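Local coordinates for protein FMN reductase [NAD(P)H] (Bacillus subtilis, PDB 1ZCH) that uses NADH or NADPH to reduce FMN, and also reduces nitroaromatic compounds, quinones, chromates and azo dyes, at residues T217-W220 against S221-I224; R85-I88 against A89-L93; V51-K54 against E55-K58. All coordinates share one frame; numbering follows the deposited sequence.

Interactions 1 and 3 each close the N-terminal end of a helix, 220-228 and 54-63, with an Asn and an Asp respectively, whereas interaction 2 lies within helix 84-94, where side chains meet one turn apart. All three are partly buried and all touch the second subunit. Interaction 1 mixes hydrogen bonds of side-chain amides with an indole-isoleucine contact, interaction 2 sets a surface salt bridge beside a buried flank, and interaction 3, beside an outer strand of the chain's sheet, is dominated by charged residues. Within one chain the centres of interactions 1 and 2 lie about 46 Å apart, but across the dimer A89 of one copy packs on S221 of the other.

Interaction 1: T217-W220 against S221-I224; sequences TRNW and SQSI
N219 and Q222 exchange hydrogen bonds, each side chain holding the other's backbone NH where the chain enters helix 220-228. N219 OD1 accepts from Q222 N at 2.8 Å, the donor lying almost in line with the amide carbonyl. In return Q222 OE1 takes N219 N at 2.9 Å; this bond is nearly straight (169° at the hydrogen), though the donor is tilted from the carbonyl plane. In N219, a chi1 of 59° places CG between the backbone N and the carbonyl carbon, which folds OD1 back over the helix end. The two side chains cross at about a right angle, and Q222 CG is pressed to 2.9 Å from N219 OD1. A water donates both to Q222 OE1 and to T217 O, tying the preceding loop to the cap.

R218 meets the first turn through its methylenes: CG rests 3.5 Å from Q222 CB, and CD lies 3.6 Å from S223 CA. Its chain then bends, and NH1 forms a salt bridge with E216. On another side of the turn, the W220 ring atom CG stands opposite the backbone N (chi1 -174°), and the indole receives I224 CG1 over one face, a CH-pi contact 3.8 Å from the centroid of the five-membered ring. The backbone hydrogen bond from I224 N to W220 O, 2.9 Å, brings I224 one turn on from the indole. W220 NE1 donates to N42 O of the second subunit, while S221 OG is bonded to D201 and to H94 of that subunit. The reciprocal N219-Q222 pair is a capping box, with N219 as N-cap, and it starts a short helix set between helix 190-212 and the dimer partner.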
ATOM      1  N   THR A 217       7.297 -22.689 -18.955  1.00 36.44           N
ATOM      2  CA  THR A 217       7.077 -23.625 -17.859  1.00 33.03           C
ATOM      3  C   THR A 217       7.815 -23.223 -16.584  1.00 29.33           C
ATOM      4  O   THR A 217       7.883 -23.995 -15.629  1.00 27.59           O
ATOM      5  CB  THR A 217       7.539 -25.037 -18.250  1.00 33.88           C
ATOM      6  OG1 THR A 217       8.930 -25.002 -18.596  1.00 34.14           O
ATOM      7  CG2 THR A 217       6.731 -25.550 -19.437  1.00 34.86           C
ATOM      8  N   ARG A 218       8.372 -22.018 -16.577  1.00 27.22           N
ATOM      9  CA  ARG A 218       9.105 -21.517 -15.418  1.00 23.91           C
ATOM     10  C   ARG A 218       8.207 -21.510 -14.177  1.00 21.15           C
ATOM     11  O   ARG A 218       7.024 -21.174 -14.267  1.00 20.91           O
ATOM     12  CB  ARG A 218       9.606 -20.098 -15.709  1.00 26.37           C
ATOM     13  CG  ARG A 218      10.405 -19.465 -14.589  1.00 28.24           C
ATOM     14  CD  ARG A 218      10.848 -18.045 -14.937  1.00 31.27           C
ATOM     15  NE  ARG A 218      11.796 -18.004 -16.050  1.00 33.46           N
ATOM     16  CZ  ARG A 218      11.480 -17.676 -17.301  1.00 34.99           C
ATOM     17  NH1 ARG A 218      10.232 -17.354 -17.612  1.00 36.85           N
ATOM     18  NH2 ARG A 218      12.416 -17.665 -18.241  1.00 34.92           N
ATOM     19  N   ASN A 219       8.751 -21.892 -13.024  1.00 15.51           N
ATOM     20  CA  ASN A 219       7.943 -21.879 -11.807  1.00 14.08           C
ATOM     21  C   ASN A 219       8.099 -20.538 -11.092  1.00 12.65           C
ATOM     22  O   ASN A 219       8.647 -19.589 -11.657  1.00 12.40           O
ATOM     23  CB  ASN A 219       8.307 -23.040 -10.869  1.00 11.93           C
ATOM     24  CG  ASN A 219       9.756 -23.024 -10.440  1.00 11.08           C
ATOM     25  OD1 ASN A 219      10.348 -21.966 -10.248  1.00 14.42           O
ATOM     26  ND2 ASN A 219      10.334 -24.211 -10.265  1.00 11.24           N
ATOM     27  N   TRP A 220       7.616 -20.454  -9.857  1.00 10.96           N
ATOM     28  CA  TRP A 220       7.682 -19.206  -9.103  1.00 10.63           C
ATOM     29  C   TRP A 220       9.088 -18.832  -8.631  1.00 10.18           C
ATOM     30  O   TRP A 220       9.582 -17.753  -8.946  1.00 10.22           O
ATOM     31  CB  TRP A 220       6.739 -19.276  -7.899  1.00 11.15           C
ATOM     32  CG  TRP A 220       6.619 -17.989  -7.142  1.00 10.36           C
ATOM     33  CD1 TRP A 220       5.947 -16.862  -7.532  1.00 11.12           C
ATOM     34  CD2 TRP A 220       7.158 -17.705  -5.846  1.00 10.98           C
ATOM     35  NE1 TRP A 220       6.029 -15.898  -6.554  1.00 11.93           N
ATOM     36  CE2 TRP A 220       6.766 -16.389  -5.507  1.00 10.70           C
ATOM     37  CE3 TRP A 220       7.936 -18.436  -4.935  1.00 11.49           C
ATOM     38  CZ2 TRP A 220       7.125 -15.787  -4.296  1.00 10.07           C
ATOM     39  CZ3 TRP A 220       8.296 -17.837  -3.726  1.00  9.45           C
ATOM     40  CH2 TRP A 220       7.886 -16.523  -3.419  1.00 12.25           C
ATOM     41  N   SER A 221       9.736 -19.714  -7.872  1.00 11.18           N
ATOM     42  CA  SER A 221      11.074 -19.402  -7.378  1.00 11.57           C
ATOM     43  C   SER A 221      12.044 -19.069  -8.516  1.00 11.62           C
ATOM     44  O   SER A 221      12.917 -18.211  -8.360  1.00 12.02           O
ATOM     45  CB  SER A 221      11.623 -20.559  -6.530  1.00 10.46           C
ATOM     46  OG  SER A 221      11.765 -21.743  -7.293  1.00 12.32           O
ATOM     47  N   GLN A 222      11.898 -19.742  -9.657  1.00 12.25           N
ATOM     48  CA  GLN A 222      12.770 -19.469 -10.798  1.00 13.04           C
ATOM     49  C   GLN A 222      12.519 -18.050 -11.298  1.00 14.33           C
ATOM     50  O   GLN A 222      13.456 -17.342 -11.663  1.00 14.46           O
ATOM     51  CB  GLN A 222      12.519 -20.472 -11.932  1.00 14.30           C
ATOM     52  CG  GLN A 222      12.956 -21.898 -11.598  1.00 13.41           C
ATOM     53  CD  GLN A 222      12.553 -22.904 -12.664  1.00 14.50           C
ATOM     54  OE1 GLN A 222      11.509 -22.765 -13.300  1.00 14.34           O
ATOM     55  NE2 GLN A 222      13.371 -23.937 -12.845  1.00 12.77           N
ATOM     56  N   SER A 223      11.257 -17.633 -11.310  1.00 12.72           N
ATOM     57  CA  SER A 223      10.923 -16.286 -11.762  1.00 14.04           C
ATOM     58  C   SER A 223      11.482 -15.250 -10.795  1.00 13.37           C
ATOM     59  O   SER A 223      12.150 -14.299 -11.204  1.00 14.89           O
ATOM     60  CB  SER A 223       9.403 -16.114 -11.875  1.00 14.70           C
ATOM     61  OG  SER A 223       9.078 -14.780 -12.244  1.00 15.60           O
ATOM     62  N   ILE A 224      11.211 -15.443  -9.509  1.00 13.63           N
ATOM     63  CA  ILE A 224      11.681 -14.520  -8.480  1.00 14.01           C
ATOM     64  C   ILE A 224      13.200 -14.402  -8.496  1.00 14.56           C
ATOM     65  O   ILE A 224      13.749 -13.306  -8.354  1.00 14.18           O
ATOM     66  CB  ILE A 224      11.225 -14.979  -7.074  1.00 14.85           C
ATOM     67  CG1 ILE A 224       9.695 -15.037  -7.019  1.00 15.10           C
ATOM     68  CG2 ILE A 224      11.754 -14.024  -6.009  1.00 14.77           C
ATOM     69  CD1 ILE A 224       9.009 -13.717  -7.343  1.00 15.33           C
TER
HETATM   70  O   HOH W   1       9.752 -25.059 -13.985  1.00 28.07           O

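Interaction 2: R85-I88 against A89-L93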
ATOM      1  N   ARG A  85       2.207  18.566   0.246  1.00  9.47           N
ATOM      2  CA  ARG A  85       1.088  19.203   0.930  1.00  9.13           C
ATOM      3  C   ARG A  85       1.471  19.370   2.404  1.00  9.06           C
ATOM      4  O   ARG A  85       1.076  20.339   3.051  1.00  9.40           O
ATOM      5  CB  ARG A  85      -0.192  18.368   0.791  1.00  8.87           C
ATOM      6  CG  ARG A  85      -0.863  18.489  -0.583  1.00  8.67           C
ATOM      7  CD  ARG A  85      -2.225  17.786  -0.596  1.00  8.54           C
ATOM      8  NE  ARG A  85      -2.064  16.348  -0.414  1.00  8.18           N
ATOM      9  CZ  ARG A  85      -1.951  15.478  -1.411  1.00 11.20           C
ATOM     10  NH1 ARG A  85      -1.999  15.897  -2.669  1.00  9.68           N
ATOM     11  NH2 ARG A  85      -1.749  14.194  -1.147  1.00 10.88           N
ATOM     12  N   ALA A  86       2.249  18.429   2.930  1.00  8.49           N
ATOM     13  CA  ALA A  86       2.704  18.513   4.317  1.00  9.32           C
ATOM     14  C   ALA A  86       3.690  19.679   4.420  1.00 10.60           C
ATOM     15  O   ALA A  86       3.703  20.412   5.409  1.00 10.36           O
ATOM     16  CB  ALA A  86       3.394  17.211   4.738  1.00  8.28           C
ATOM     17  N   LYS A  87       4.520  19.847   3.395  1.00 11.08           N
ATOM     18  CA  LYS A  87       5.488  20.939   3.396  1.00 11.64           C
ATOM     19  C   LYS A  87       4.741  22.267   3.479  1.00 11.81           C
ATOM     20  O   LYS A  87       5.116  23.156   4.246  1.00 12.23           O
ATOM     21  CB  LYS A  87       6.333  20.921   2.124  1.00 14.18           C
ATOM     22  CG  LYS A  87       7.380  22.029   2.083  1.00 18.70           C
ATOM     23  CD  LYS A  87       7.895  22.247   0.676  1.00 24.89           C
ATOM     24  CE  LYS A  87       7.486  23.610   0.145  1.00 29.45           C
ATOM     25  NZ  LYS A  87       8.123  24.719   0.911  1.00 30.38           N
ATOM     26  N   ILE A  88       3.690  22.399   2.676  1.00 10.54           N
ATOM     27  CA  ILE A  88       2.888  23.618   2.668  1.00 11.45           C
ATOM     28  C   ILE A  88       2.288  23.855   4.049  1.00 12.10           C
ATOM     29  O   ILE A  88       2.321  24.973   4.574  1.00 11.05           O
ATOM     30  CB  ILE A  88       1.747  23.523   1.638  1.00 12.36           C
ATOM     31  CG1 ILE A  88       2.334  23.491   0.222  1.00 10.51           C
ATOM     32  CG2 ILE A  88       0.775  24.693   1.818  1.00 11.54           C
ATOM     33  CD1 ILE A  88       1.317  23.191  -0.868  1.00 12.98           C
ATOM     34  N   ALA A  89       1.742  22.793   4.635  1.00 10.34           N
ATOM     35  CA  ALA A  89       1.131  22.882   5.956  1.00 11.86           C
ATOM     36  C   ALA A  89       2.116  23.334   7.032  1.00 12.58           C
ATOM     37  O   ALA A  89       1.815  24.226   7.823  1.00 12.40           O
ATOM     38  CB  ALA A  89       0.530  21.531   6.340  1.00 10.04           C
ATOM     39  N   LEU A  90       3.289  22.713   7.071  1.00 12.22           N
ATOM     40  CA  LEU A  90       4.278  23.067   8.085  1.00 14.21           C
ATOM     41  C   LEU A  90       5.016  24.374   7.843  1.00 13.54           C
ATOM     42  O   LEU A  90       4.993  25.278   8.682  1.00 13.87           O
ATOM     43  CB  LEU A  90       5.308  21.946   8.249  1.00 14.56           C
ATOM     44  CG  LEU A  90       4.920  20.790   9.178  1.00 17.07           C
ATOM     45  CD1 LEU A  90       3.792  19.970   8.561  1.00 17.37           C
ATOM     46  CD2 LEU A  90       6.139  19.926   9.430  1.00 17.55           C
ATOM     47  N   GLU A  91       5.667  24.469   6.692  1.00 12.60           N
ATOM     48  CA  GLU A  91       6.456  25.647   6.361  1.00 14.02           C
ATOM     49  C   GLU A  91       5.677  26.904   6.012  1.00 14.21           C
ATOM     50  O   GLU A  91       5.961  27.981   6.538  1.00 14.65           O
ATOM     51  CB  GLU A  91       7.407  25.320   5.207  1.00 14.63           C
ATOM     52  CG  GLU A  91       8.358  24.172   5.495  1.00 19.49           C
ATOM     53  CD  GLU A  91       9.365  23.966   4.380  1.00 22.63           C
ATOM     54  OE1 GLU A  91       9.312  24.709   3.375  1.00 25.81           O
ATOM     55  OE2 GLU A  91      10.210  23.059   4.507  1.00 26.25           O
ATOM     56  N   ASP A  92       4.700  26.774   5.123  1.00 13.03           N
ATOM     57  CA  ASP A  92       3.940  27.931   4.685  1.00 12.99           C
ATOM     58  C   ASP A  92       2.794  28.378   5.580  1.00 14.44           C
ATOM     59  O   ASP A  92       2.564  29.579   5.737  1.00 14.23           O
ATOM     60  CB  ASP A  92       3.423  27.693   3.264  1.00 13.37           C
ATOM     61  CG  ASP A  92       4.530  27.284   2.307  1.00 15.80           C
ATOM     62  OD1 ASP A  92       5.704  27.628   2.570  1.00 15.71           O
ATOM     63  OD2 ASP A  92       4.231  26.632   1.286  1.00 16.24           O
ATOM     64  N   LEU A  93       2.079  27.436   6.181  1.00 11.75           N
ATOM     65  CA  LEU A  93       0.949  27.811   7.023  1.00 12.46           C
ATOM     66  C   LEU A  93       1.249  27.935   8.515  1.00 11.86           C
ATOM     67  O   LEU A  93       0.473  28.545   9.251  1.00 13.30           O
ATOM     68  CB  LEU A  93      -0.206  26.823   6.816  1.00 12.90           C
ATOM     69  CG  LEU A  93      -0.706  26.648   5.376  1.00 14.37           C
ATOM     70  CD1 LEU A  93      -1.957  25.769   5.372  1.00 13.48           C
ATOM     71  CD2 LEU A  93      -1.019  28.007   4.767  1.00 14.59           C
TER
HETATM   72  O   HOH W   2       8.197  27.309   1.383  1.00 34.16           O
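I88 and K87 carry this helical contact, I88 mainly through its carbonyl and K87 through its ammonium end. I88 O receives L93 N at 3.0 Å, the donor nearly in line with the carbonyl, and D92 N at the same distance but weakly, because the angle is poor; the turn at 89-92 is accordingly widened to pi type. D92 lays its OD2 against the I88 side chain, 3.8 Å from CG1, and I88 CG2 looks toward L93 CG at 4.3 Å.

K87 sends CG anti to its backbone N (chi1 -179°), then bends at its last two torsions, so that NZ returns to E91 one turn on. There NZ bridges to OE1 at 2.7 Å, coming from above the carboxylate plane, while K87 CG lies 3.6 Å from E91 CD. NZ also gives a hydrogen to a water that donates to D92 OD1, linking the second, more distant carboxylate to the same cation. An alanine in place of E91 would probably leave the K87 ammonium without its carboxylate mate and its bent chain free to swing.

A89 donates to R85 O, and its methyl packs against the carbonyls of R85 and A86. Helix 84-94 follows strand 75-82; R85 reaches T47 on strand 46-51, M98 lies against A86 and L90, and A89 and L90 pack on S221 and Y228 in helix 220-228 of the second subunit.

Interaction 3: V51-K54 against E55-K58; sequences VQDK and ERKK
D53 caps helix 54-63 by hydrogen bonding: its OD2 accepts from R56 N at 2.9 Å, the NH coming to the anti side of the oxygen and 20° out of the carboxylate plane. CG of D53 stands anti to the backbone N (chi1 179°), which carries the carboxylate across to the NH of R56 in the first turn. The helical ladder begins alongside, with K57 N to D53 O at 2.9 Å and K58 N to K54 O.

The charged contacts are looser. D53 OD2 and R56 NH1 form a long salt bridge of 3.9 Å in which no N-H points at the oxygen, which lies well out of the guanidinium plane. R56 NH1 sits 3.4 Å from D53 CB and turns its charge chiefly to E185 of the second subunit, a residue that also accepts from Q52 N. K54 NZ and K57 NZ approach to 4.2 Å; the first donates to D71 O, the second to the carbonyls of I70 and A73. K57 NZ also gives a hydrogen to a water 2.8 Å away, and a second water sits to one side of the two ammonium groups, within reach of both and only weakly held by K54.

Apolar contact comes from V51, the last residue of strand 46-51, whose CG1 touches the R56 methylene CG at 3.8 Å, the two side chains crossing at a slant.

The chemistry implies a helix start where the Asp carboxylate takes the backbone NH of R56, its negative charge probably favoured by the helix dipole, while carbonyl oxygens and water probably ease the repulsion between the paired lysines.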
ATOM      1  N   VAL A  51      -3.618  10.705 -16.238  1.00 14.07           N
ATOM      2  CA  VAL A  51      -3.088  11.052 -17.549  1.00 14.58           C
ATOM      3  C   VAL A  51      -3.930  10.396 -18.633  1.00 15.16           C
ATOM      4  O   VAL A  51      -4.054   9.171 -18.679  1.00 14.53           O
ATOM      5  CB  VAL A  51      -1.621  10.581 -17.703  1.00 13.63           C
ATOM      6  CG1 VAL A  51      -1.112  10.911 -19.100  1.00 14.44           C
ATOM      7  CG2 VAL A  51      -0.742  11.242 -16.649  1.00 14.14           C
ATOM      8  N   GLN A  52      -4.519  11.213 -19.500  1.00 15.25           N
ATOM      9  CA  GLN A  52      -5.334  10.685 -20.585  1.00 15.88           C
ATOM     10  C   GLN A  52      -4.860  11.236 -21.928  1.00 17.36           C
ATOM     11  O   GLN A  52      -5.310  10.790 -22.983  1.00 19.11           O
ATOM     12  CB  GLN A  52      -6.808  11.020 -20.358  1.00 15.85           C
ATOM     13  CG  GLN A  52      -7.334  10.540 -19.013  1.00 18.38           C
ATOM     14  CD  GLN A  52      -8.815  10.799 -18.831  1.00 18.93           C
ATOM     15  OE1 GLN A  52      -9.653  10.052 -19.334  1.00 20.99           O
ATOM     16  NE2 GLN A  52      -9.144  11.868 -18.118  1.00 19.71           N
ATOM     17  N   ASP A  53      -3.947  12.202 -21.886  1.00 16.90           N
ATOM     18  CA  ASP A  53      -3.399  12.783 -23.110  1.00 17.69           C
ATOM     19  C   ASP A  53      -2.582  11.704 -23.810  1.00 19.47           C
ATOM     20  O   ASP A  53      -1.643  11.155 -23.232  1.00 16.86           O
ATOM     21  CB  ASP A  53      -2.488  13.967 -22.789  1.00 18.26           C
ATOM     22  CG  ASP A  53      -1.873  14.577 -24.034  1.00 20.34           C
ATOM     23  OD1 ASP A  53      -2.603  15.255 -24.784  1.00 23.65           O
ATOM     24  OD2 ASP A  53      -0.665  14.371 -24.271  1.00 21.82           O
ATOM     25  N   LYS A  54      -2.935  11.414 -25.059  1.00 20.52           N
ATOM     26  CA  LYS A  54      -2.250  10.384 -25.832  1.00 22.74           C
ATOM     27  C   LYS A  54      -0.730  10.540 -25.885  1.00 22.81           C
ATOM     28  O   LYS A  54       0.005   9.585 -25.614  1.00 22.63           O
ATOM     29  CB  LYS A  54      -2.810  10.346 -27.256  1.00 25.15           C
ATOM     30  CG  LYS A  54      -2.381   9.128 -28.055  1.00 29.34           C
ATOM     31  CD  LYS A  54      -2.993   7.858 -27.482  1.00 32.13           C
ATOM     32  CE  LYS A  54      -2.530   6.621 -28.240  1.00 32.57           C
ATOM     33  NZ  LYS A  54      -3.219   5.390 -27.764  1.00 32.32           N
ATOM     34  N   GLU A  55      -0.259  11.734 -26.230  1.00 22.69           N
ATOM     35  CA  GLU A  55       1.178  11.991 -26.334  1.00 24.20           C
ATOM     36  C   GLU A  55       1.924  11.810 -25.015  1.00 22.80           C
ATOM     37  O   GLU A  55       2.972  11.162 -24.966  1.00 20.83           O
ATOM     38  CB  GLU A  55       1.425  13.408 -26.860  1.00 27.74           C
ATOM     39  CG  GLU A  55       0.787  13.701 -28.209  1.00 36.39           C
ATOM     40  CD  GLU A  55       1.389  12.892 -29.344  1.00 40.60           C
ATOM     41  OE1 GLU A  55       1.345  11.644 -29.287  1.00 43.67           O
ATOM     42  OE2 GLU A  55       1.904  13.510 -30.302  1.00 44.25           O
ATOM     43  N   ARG A  56       1.385  12.395 -23.950  1.00 20.80           N
ATOM     44  CA  ARG A  56       2.002  12.302 -22.633  1.00 20.87           C
ATOM     45  C   ARG A  56       2.017  10.855 -22.140  1.00 18.81           C
ATOM     46  O   ARG A  56       3.013  10.388 -21.586  1.00 19.30           O
ATOM     47  CB  ARG A  56       1.243  13.199 -21.642  1.00 20.84           C
ATOM     48  CG  ARG A  56       1.788  13.179 -20.217  1.00 22.79           C
ATOM     49  CD  ARG A  56       1.074  14.192 -19.317  1.00 21.86           C
ATOM     50  NE  ARG A  56       1.384  15.573 -19.690  1.00 23.22           N
ATOM     51  CZ  ARG A  56       0.557  16.386 -20.340  1.00 23.85           C
ATOM     52  NH1 ARG A  56      -0.655  15.972 -20.695  1.00 24.51           N
ATOM     53  NH2 ARG A  56       0.947  17.617 -20.646  1.00 24.82           N
ATOM     54  N   LYS A  57       0.913  10.150 -22.356  1.00 17.47           N
ATOM     55  CA  LYS A  57       0.793   8.758 -21.932  1.00 17.47           C
ATOM     56  C   LYS A  57       1.789   7.879 -22.695  1.00 19.04           C
ATOM     57  O   LYS A  57       2.359   6.935 -22.141  1.00 16.39           O
ATOM     58  CB  LYS A  57      -0.649   8.278 -22.153  1.00 15.91           C
ATOM     59  CG  LYS A  57      -0.969   6.902 -21.569  1.00 15.92           C
ATOM     60  CD  LYS A  57      -2.467   6.709 -21.323  1.00 14.86           C
ATOM     61  CE  LYS A  57      -3.303   6.865 -22.594  1.00 15.99           C
ATOM     62  NZ  LYS A  57      -2.935   5.863 -23.640  1.00 15.46           N
ATOM     63  N   LYS A  58       2.007   8.202 -23.967  1.00 19.62           N
ATOM     64  CA  LYS A  58       2.947   7.448 -24.787  1.00 20.89           C
ATOM     65  C   LYS A  58       4.357   7.624 -24.223  1.00 20.64           C
ATOM     66  O   LYS A  58       5.129   6.668 -24.144  1.00 20.62           O
ATOM     67  CB  LYS A  58       2.890   7.937 -26.241  1.00 23.52           C
ATOM     68  CG  LYS A  58       3.794   7.184 -27.204  1.00 29.68           C
ATOM     69  CD  LYS A  58       3.650   7.730 -28.626  1.00 33.74           C
ATOM     70  CE  LYS A  58       4.560   7.001 -29.611  1.00 36.24           C
ATOM     71  NZ  LYS A  58       4.482   7.577 -30.989  1.00 36.00           N
TER
HETATM   72  O   HOH W   3      -0.902   6.791 -25.281  1.00 21.20           O
HETATM   73  O   HOH W   4      -5.330   6.518 -25.261  1.00 32.26           O